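Local coordinates for hypothetical protein PurS (Thermus thermophilus, PDB 2DGB) that is a small alpha/beta protein of the PurS family that pairs with a second copy through a continuous antiparallel beta-sheet, at residues Tyr4-Leu9 against Glu78-Leu83; Leu8-Lys13 against Val40-Glu45. One frame throughout, in Å; residues are numbered along the deposited sequence.

Both contacts are built on strand 3-12, the middle strand of a three-stranded antiparallel sheet. Contact 1 joins its first part to strand 73-83, contact 2 its later part to strand 37-49; Leu-8 and Leu-9 belong to both, and the contact centres lie about 13 Å apart. Along the chain the strands come in the order 3-12, 37-49, 73-83, with helix 19-30 and helix 53-67 between them, and across the sheet the first strand lies between the other two. Glu-45 ties the contacts together, its OE1 probably hydrogen-bonded to Thr-7 OG1 (2.7 Å) and to Gln-5 NE2 (3.0 Å). Strand 37-49 then carries the sheet into the second subunit.

Contact 1 of 2, residues Tyr4-Leu9 against Glu78-Leu83; sequences YQATLL and EALKEL
Tyr-4 lies against Glu-82 at one end of this antiparallel strand pair, and at the other Thr-7 faces both Glu-78 and Ala-79 in a classic beta bulge. The Tyr-4 ring brings CE1 within 3.8 Å of Glu-82 CG, with the ring and carboxylate planes 59° apart. A water at the edge of the ring and in its plane bridges the two polar ends, 2.6 Å from Tyr-4 OH and donating to Glu-82 OE1.

Next along, the backbones of Gln-5 and Lys-81 exchange two hydrogen bonds, Gln-5 N reaching Lys-81 O at 2.8 Å. In the bulge Thr-7 O is held by Glu-78 N at 2.8 Å and only weakly by Ala-79 N at 3.5 Å. Thr-7 N in turn gives an almost straight bond (176°) to Ala-79 O.

Leu-80 sets CD1 against Ala-6 CB at 3.8 Å, on the face that also carries Tyr-4; helix 53-67 packs there, with Ala-56 against Tyr-4 and Ala-60 against Ala-6. On the reverse face Leu-83 CD1 meets Gln-5 CB at 3.8 Å, while the polar ends of Gln-5 and Thr-7 turn to Glu-45 on strand 37-49.

The bulge end borders the second subunit: Leu-9 packs on its Leu-9, and Glu-78 OE2 lies close to OE2 of its Glu-78, a pairing that may favour protonation of one of them. The Glu-78 chain bends at chi2 (63°), which places CD. Of its two carboxylate oxygens, OE1 rests 3.6 Å from Leu-9 CD1.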
ATOM      1  N   TYR A   4       7.535 -11.063  13.052  1.00 15.35           N
ATOM      2  CA  TYR A   4       7.885 -10.175  11.941  1.00 18.11           C
ATOM      3  C   TYR A   4       6.683  -9.380  11.433  1.00 17.37           C
ATOM      4  O   TYR A   4       5.534  -9.760  11.643  1.00 18.15           O
ATOM      5  CB  TYR A   4       8.433 -10.998  10.767  1.00 14.72           C
ATOM      6  CG  TYR A   4       9.606 -11.884  11.121  1.00 17.47           C
ATOM      7  CD1 TYR A   4      10.915 -11.451  10.930  1.00 17.56           C
ATOM      8  CD2 TYR A   4       9.404 -13.143  11.689  1.00 17.24           C
ATOM      9  CE1 TYR A   4      12.000 -12.248  11.299  1.00 17.44           C
ATOM     10  CE2 TYR A   4      10.476 -13.943  12.065  1.00 16.93           C
ATOM     11  CZ  TYR A   4      11.770 -13.490  11.869  1.00 18.13           C
ATOM     12  OH  TYR A   4      12.832 -14.269  12.270  1.00 16.44           O
ATOM     13  N   GLN A   5       6.954  -8.272  10.760  1.00 17.29           N
ATOM     14  CA  GLN A   5       5.884  -7.484  10.184  1.00 18.43           C
ATOM     15  C   GLN A   5       6.243  -7.275   8.725  1.00 18.22           C
ATOM     16  O   GLN A   5       7.315  -6.767   8.400  1.00 17.07           O
ATOM     17  CB  GLN A   5       5.720  -6.126  10.869  1.00 20.29           C
ATOM     18  CG  GLN A   5       4.534  -5.342  10.301  1.00 20.27           C
ATOM     19  CD  GLN A   5       4.458  -3.920  10.813  1.00 23.85           C
ATOM     20  OE1 GLN A   5       4.484  -3.678  12.016  1.00 25.36           O
ATOM     21  NE2 GLN A   5       4.356  -2.966   9.894  1.00 25.36           N
ATOM     22  N   ALA A   6       5.343  -7.694   7.848  1.00 18.42           N
ATOM     23  CA  ALA A   6       5.555  -7.565   6.419  1.00 17.96           C
ATOM     24  C   ALA A   6       4.620  -6.507   5.861  1.00 17.07           C
ATOM     25  O   ALA A   6       3.450  -6.437   6.244  1.00 16.96           O
ATOM     26  CB  ALA A   6       5.297  -8.904   5.734  1.00 16.97           C
ATOM     27  N   THR A   7       5.154  -5.666   4.982  1.00 14.71           N
ATOM     28  CA  THR A   7       4.360  -4.633   4.330  1.00 16.07           C
ATOM     29  C   THR A   7       4.147  -5.128   2.901  1.00 16.97           C
ATOM     30  O   THR A   7       5.050  -5.054   2.061  1.00 17.96           O
ATOM     31  CB  THR A   7       5.089  -3.281   4.293  1.00 13.10           C
ATOM     32  OG1 THR A   7       5.356  -2.845   5.630  1.00 15.63           O
ATOM     33  CG2 THR A   7       4.216  -2.230   3.601  1.00 14.20           C
ATOM     34  N   LEU A   8       2.954  -5.653   2.643  1.00 16.45           N
ATOM     35  CA  LEU A   8       2.608  -6.188   1.333  1.00 16.06           C
ATOM     36  C   LEU A   8       1.689  -5.282   0.537  1.00 16.30           C
ATOM     37  O   LEU A   8       0.623  -4.885   1.009  1.00 16.65           O
ATOM     38  CB  LEU A   8       1.927  -7.551   1.476  1.00 17.27           C
ATOM     39  CG  LEU A   8       2.777  -8.807   1.665  1.00 19.33           C
ATOM     40  CD1 LEU A   8       1.937  -9.891   2.319  1.00 19.69           C
ATOM     41  CD2 LEU A   8       3.314  -9.279   0.321  1.00 18.38           C
ATOM     42  N   LEU A   9       2.103  -4.969  -0.683  1.00 15.72           N
ATOM     43  CA  LEU A   9       1.291  -4.143  -1.559  1.00 16.37           C
ATOM     44  C   LEU A   9       0.611  -5.090  -2.547  1.00 17.51           C
ATOM     45  O   LEU A   9       1.254  -5.982  -3.097  1.00 16.87           O
ATOM     46  CB  LEU A   9       2.166  -3.151  -2.324  1.00 16.23           C
ATOM     47  CG  LEU A   9       3.011  -2.182  -1.497  1.00 17.36           C
ATOM     48  CD1 LEU A   9       3.759  -1.253  -2.439  1.00 15.92           C
ATOM     49  CD2 LEU A   9       2.118  -1.382  -0.551  1.00 15.65           C
ATOM     50  N   GLU A  78       6.982  -4.910   0.072  1.00 17.89           N
ATOM     51  CA  GLU A  78       7.598  -3.595   0.188  1.00 19.67           C
ATOM     52  C   GLU A  78       8.622  -3.483   1.319  1.00 20.43           C
ATOM     53  O   GLU A  78       9.611  -2.759   1.195  1.00 17.43           O
ATOM     54  CB  GLU A  78       6.506  -2.543   0.367  1.00 21.07           C
ATOM     55  CG  GLU A  78       6.993  -1.107   0.396  1.00 28.14           C
ATOM     56  CD  GLU A  78       7.650  -0.682  -0.904  1.00 33.66           C
ATOM     57  OE1 GLU A  78       7.294  -1.246  -1.964  1.00 37.03           O
ATOM     58  OE2 GLU A  78       8.509   0.227  -0.869  1.00 35.63           O
ATOM     59  N   ALA A  79       8.377  -4.188   2.421  1.00 19.04           N
ATOM     60  CA  ALA A  79       9.288  -4.164   3.562  1.00 17.41           C
ATOM     61  C   ALA A  79       9.046  -5.371   4.461  1.00 18.99           C
ATOM     62  O   ALA A  79       7.999  -6.013   4.384  1.00 16.59           O
ATOM     63  CB  ALA A  79       9.104  -2.877   4.359  1.00 18.25           C
ATOM     64  N   LEU A  80      10.024  -5.672   5.311  1.00 17.48           N
ATOM     65  CA  LEU A  80       9.931  -6.793   6.237  1.00 19.86           C
ATOM     66  C   LEU A  80      10.891  -6.537   7.397  1.00 21.26           C
ATOM     67  O   LEU A  80      12.088  -6.322   7.195  1.00 19.33           O
ATOM     68  CB  LEU A  80      10.309  -8.102   5.539  1.00 19.01           C
ATOM     69  CG  LEU A  80      10.276  -9.366   6.405  1.00 21.38           C
ATOM     70  CD1 LEU A  80       8.838  -9.716   6.748  1.00 20.38           C
ATOM     71  CD2 LEU A  80      10.937 -10.514   5.666  1.00 20.54           C
ATOM     72  N   LYS A  81      10.363  -6.544   8.613  1.00 21.51           N
ATOM     73  CA  LYS A  81      11.200  -6.304   9.775  1.00 24.01           C
ATOM     74  C   LYS A  81      10.854  -7.222  10.924  1.00 23.39           C
ATOM     75  O   LYS A  81       9.706  -7.636  11.083  1.00 23.18           O
ATOM     76  CB  LYS A  81      11.070  -4.850  10.233  1.00 25.83           C
ATOM     77  CG  LYS A  81       9.646  -4.396  10.442  1.00 29.66           C
ATOM     78  CD  LYS A  81       9.587  -2.960  10.948  1.00 34.31           C
ATOM     79  CE  LYS A  81      10.162  -2.847  12.355  1.00 37.26           C
ATOM     80  NZ  LYS A  81      10.023  -1.472  12.922  1.00 40.27           N
ATOM     81  N   GLU A  82      11.863  -7.543  11.720  1.00 23.10           N
ATOM     82  CA  GLU A  82      11.670  -8.393  12.873  1.00 26.17           C
ATOM     83  C   GLU A  82      11.140  -7.498  13.984  1.00 27.06           C
ATOM     84  O   GLU A  82      11.523  -6.332  14.089  1.00 27.53           O
ATOM     85  CB  GLU A  82      12.993  -9.021  13.304  1.00 27.30           C
ATOM     86  CG  GLU A  82      12.823 -10.112  14.341  1.00 31.76           C
ATOM     87  CD  GLU A  82      14.145 -10.630  14.852  1.00 33.18           C
ATOM     88  OE1 GLU A  82      15.064 -10.830  14.031  1.00 33.07           O
ATOM     89  OE2 GLU A  82      14.258 -10.845  16.075  1.00 36.95           O
ATOM     90  N   LEU A  83      10.253  -8.042  14.807  1.00 27.65           N
ATOM     91  CA  LEU A  83       9.670  -7.282  15.898  1.00 27.97           C
ATOM     92  C   LEU A  83      10.158  -7.853  17.224  1.00 29.35           C
ATOM     93  O   LEU A  83      10.673  -8.971  17.275  1.00 29.76           O
ATOM     94  CB  LEU A  83       8.143  -7.353  15.824  1.00 27.06           C
ATOM     95  CG  LEU A  83       7.523  -6.897  14.500  1.00 27.77           C
ATOM     96  CD1 LEU A  83       6.023  -7.158  14.513  1.00 27.61           C
ATOM     97  CD2 LEU A  83       7.809  -5.422  14.280  1.00 28.44           C
TER
HETATM   98  O   HOH W   1      15.139 -13.017  12.172  1.00 35.92           O

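Contact 2 of 2, residues Leu8-Lys13 against Val40-Glu45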
ATOM      1  N   LEU A   8       2.954  -5.653   2.643  1.00 16.45           N
ATOM      2  CA  LEU A   8       2.608  -6.188   1.333  1.00 16.06           C
ATOM      3  C   LEU A   8       1.689  -5.282   0.537  1.00 16.30           C
ATOM      4  O   LEU A   8       0.623  -4.885   1.009  1.00 16.65           O
ATOM      5  CB  LEU A   8       1.927  -7.551   1.476  1.00 17.27           C
ATOM      6  CG  LEU A   8       2.777  -8.807   1.665  1.00 19.33           C
ATOM      7  CD1 LEU A   8       1.937  -9.891   2.319  1.00 19.69           C
ATOM      8  CD2 LEU A   8       3.314  -9.279   0.321  1.00 18.38           C
ATOM      9  N   LEU A   9       2.103  -4.969  -0.683  1.00 15.72           N
ATOM     10  CA  LEU A   9       1.291  -4.143  -1.559  1.00 16.37           C
ATOM     11  C   LEU A   9       0.611  -5.090  -2.547  1.00 17.51           C
ATOM     12  O   LEU A   9       1.254  -5.982  -3.097  1.00 16.87           O
ATOM     13  CB  LEU A   9       2.166  -3.151  -2.324  1.00 16.23           C
ATOM     14  CG  LEU A   9       3.011  -2.182  -1.497  1.00 17.36           C
ATOM     15  CD1 LEU A   9       3.759  -1.253  -2.439  1.00 15.92           C
ATOM     16  CD2 LEU A   9       2.118  -1.382  -0.551  1.00 15.65           C
ATOM     17  N   ILE A  10      -0.692  -4.915  -2.745  1.00 15.02           N
ATOM     18  CA  ILE A  10      -1.430  -5.740  -3.693  1.00 14.93           C
ATOM     19  C   ILE A  10      -2.096  -4.760  -4.645  1.00 15.04           C
ATOM     20  O   ILE A  10      -3.023  -4.034  -4.278  1.00 12.26           O
ATOM     21  CB  ILE A  10      -2.474  -6.633  -2.975  1.00 15.76           C
ATOM     22  CG1 ILE A  10      -1.746  -7.624  -2.048  1.00 15.76           C
ATOM     23  CG2 ILE A  10      -3.301  -7.391  -3.994  1.00 15.11           C
ATOM     24  CD1 ILE A  10      -2.666  -8.532  -1.235  1.00 16.66           C
ATOM     25  N   GLU A  11      -1.597  -4.723  -5.873  1.00 14.49           N
ATOM     26  CA  GLU A  11      -2.120  -3.785  -6.845  1.00 15.11           C
ATOM     27  C   GLU A  11      -2.584  -4.491  -8.111  1.00 15.50           C
ATOM     28  O   GLU A  11      -2.240  -5.647  -8.360  1.00 14.33           O
ATOM     29  CB  GLU A  11      -1.038  -2.750  -7.174  1.00 15.82           C
ATOM     30  CG  GLU A  11      -0.248  -2.290  -5.941  1.00 17.26           C
ATOM     31  CD  GLU A  11       0.770  -1.198  -6.244  1.00 18.55           C
ATOM     32  OE1 GLU A  11       1.374  -1.218  -7.334  1.00 15.26           O
ATOM     33  OE2 GLU A  11       0.976  -0.323  -5.378  1.00 19.78           O
ATOM     34  N   LEU A  12      -3.370  -3.771  -8.899  1.00 15.41           N
ATOM     35  CA  LEU A  12      -3.906  -4.279 -10.154  1.00 17.24           C
ATOM     36  C   LEU A  12      -2.810  -4.325 -11.208  1.00 17.19           C
ATOM     37  O   LEU A  12      -1.959  -3.444 -11.250  1.00 16.25           O
ATOM     38  CB  LEU A  12      -5.015  -3.352 -10.644  1.00 18.47           C
ATOM     39  CG  LEU A  12      -6.159  -3.115  -9.660  1.00 20.02           C
ATOM     40  CD1 LEU A  12      -7.060  -2.012 -10.175  1.00 19.36           C
ATOM     41  CD2 LEU A  12      -6.925  -4.406  -9.469  1.00 18.65           C
ATOM     42  N   LYS A  13      -2.827  -5.346 -12.058  1.00 18.71           N
ATOM     43  CA  LYS A  13      -1.832  -5.431 -13.118  1.00 20.56           C
ATOM     44  C   LYS A  13      -2.130  -4.297 -14.091  1.00 22.53           C
ATOM     45  O   LYS A  13      -3.278  -3.848 -14.197  1.00 19.19           O
ATOM     46  CB  LYS A  13      -1.924  -6.772 -13.845  1.00 22.19           C
ATOM     47  CG  LYS A  13      -1.408  -7.950 -13.036  1.00 23.86           C
ATOM     48  CD  LYS A  13      -1.383  -9.232 -13.864  1.00 25.52           C
ATOM     49  CE  LYS A  13      -0.906 -10.419 -13.035  1.00 26.31           C
ATOM     50  NZ  LYS A  13      -0.899 -11.685 -13.824  1.00 33.05           N
ATOM     51  N   VAL A  40      -4.897   2.792  -7.594  1.00 16.25           N
ATOM     52  CA  VAL A  40      -5.254   2.549  -6.203  1.00 16.26           C
ATOM     53  C   VAL A  40      -5.196   1.074  -5.863  1.00 16.27           C
ATOM     54  O   VAL A  40      -5.824   0.240  -6.524  1.00 15.72           O
ATOM     55  CB  VAL A  40      -6.674   3.086  -5.885  1.00 17.58           C
ATOM     56  CG1 VAL A  40      -7.043   2.778  -4.442  1.00 17.59           C
ATOM     57  CG2 VAL A  40      -6.724   4.588  -6.124  1.00 14.73           C
ATOM     58  N   GLY A  41      -4.420   0.760  -4.833  1.00 13.95           N
ATOM     59  CA  GLY A  41      -4.281  -0.611  -4.405  1.00 15.82           C
ATOM     60  C   GLY A  41      -4.494  -0.705  -2.910  1.00 16.44           C
ATOM     61  O   GLY A  41      -4.973   0.235  -2.271  1.00 15.88           O
ATOM     62  N   LYS A  42      -4.139  -1.847  -2.346  1.00 15.64           N
ATOM     63  CA  LYS A  42      -4.291  -2.042  -0.918  1.00 17.46           C
ATOM     64  C   LYS A  42      -2.938  -2.380  -0.309  1.00 14.98           C
ATOM     65  O   LYS A  42      -2.090  -2.997  -0.955  1.00 13.37           O
ATOM     66  CB  LYS A  42      -5.282  -3.181  -0.650  1.00 20.53           C
ATOM     67  CG  LYS A  42      -4.715  -4.558  -0.921  1.00 26.48           C
ATOM     68  CD  LYS A  42      -5.798  -5.641  -0.933  1.00 33.06           C
ATOM     69  CE  LYS A  42      -6.627  -5.603  -2.217  1.00 35.06           C
ATOM     70  NZ  LYS A  42      -7.457  -6.832  -2.390  1.00 38.14           N
ATOM     71  N   VAL A  43      -2.722  -1.935   0.920  1.00 14.02           N
ATOM     72  CA  VAL A  43      -1.487  -2.256   1.620  1.00 13.30           C
ATOM     73  C   VAL A  43      -1.894  -3.062   2.846  1.00 13.55           C
ATOM     74  O   VAL A  43      -2.860  -2.713   3.541  1.00 14.07           O
ATOM     75  CB  VAL A  43      -0.689  -0.986   2.061  1.00 13.55           C
ATOM     76  CG1 VAL A  43      -1.536  -0.095   2.964  1.00 10.21           C
ATOM     77  CG2 VAL A  43       0.595  -1.410   2.796  1.00 14.53           C
ATOM     78  N   LEU A  44      -1.177  -4.155   3.083  1.00 12.07           N
ATOM     79  CA  LEU A  44      -1.425  -5.034   4.219  1.00 14.11           C
ATOM     80  C   LEU A  44      -0.190  -5.114   5.111  1.00 14.10           C
ATOM     81  O   LEU A  44       0.878  -5.548   4.665  1.00 14.05           O
ATOM     82  CB  LEU A  44      -1.779  -6.451   3.742  1.00 15.16           C
ATOM     83  CG  LEU A  44      -3.186  -6.745   3.205  1.00 17.50           C
ATOM     84  CD1 LEU A  44      -3.551  -5.761   2.121  1.00 20.47           C
ATOM     85  CD2 LEU A  44      -3.236  -8.170   2.669  1.00 17.56           C
ATOM     86  N   GLU A  45      -0.337  -4.670   6.356  1.00 13.38           N
ATOM     87  CA  GLU A  45       0.745  -4.732   7.338  1.00 14.28           C
ATOM     88  C   GLU A  45       0.426  -6.004   8.107  1.00 13.75           C
ATOM     89  O   GLU A  45      -0.540  -6.050   8.871  1.00 12.41           O
ATOM     90  CB  GLU A  45       0.704  -3.538   8.294  1.00 12.46           C
ATOM     91  CG  GLU A  45       0.858  -2.168   7.635  1.00 15.60           C
ATOM     92  CD  GLU A  45       2.216  -1.962   6.969  1.00 17.28           C
ATOM     93  OE1 GLU A  45       3.112  -2.813   7.155  1.00 16.84           O
ATOM     94  OE2 GLU A  45       2.387  -0.940   6.266  1.00 16.04           O
TER
HETATM   95  O   HOH W   2      -3.562  -1.198  -8.163  1.00 22.72           O
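Leu-8 and Ile-10 form hydrogen-bonded antiparallel pairs with Leu-44 and Lys-42, the strand axes approaching to 4.8 Å with their directions 160° apart. This ladder joins the middle strand of the PurS sheet to strand 37-49. Four backbone bonds hold it, among them Leu-44 N to Leu-8 O at 2.8 Å and a nearly straight one (174°) from Lys-42 N to Ile-10 O.

Ile-10 carries much of the side-chain contact. Lys-42 has CG between its backbone N and carbonyl carbon (chi1 74°), which sets that atom 3.7 Å from Ile-10 CB, and the chain then runs on past the isoleucine, its CE near CG2. The other branch of Ile-10 extends to CD1, which meets Leu-44 CD2 at 4.0 Å. Leu-67 of helix 53-67 touches both Ile-10 and Leu-44 on this face. On the opposite face Leu-9 CD2 touches Val-43 CG2 at 3.7 Å, the two side chains meeting at a slant.

The other edge of segment 40-45 pairs with an antiparallel strand of the second subunit; Glu-11 of that subunit packs on Val-43 and brings its OE2 close to OE2 of this chain's Glu-45. Toward the end of the ladder Gly-41 CA comes 3.6 Å from Ile-10 O. Beyond it a water takes over from direct pairing: it accepts from Leu-12 N at 2.7 Å and donates weakly to Val-40 O at 3.1 Å.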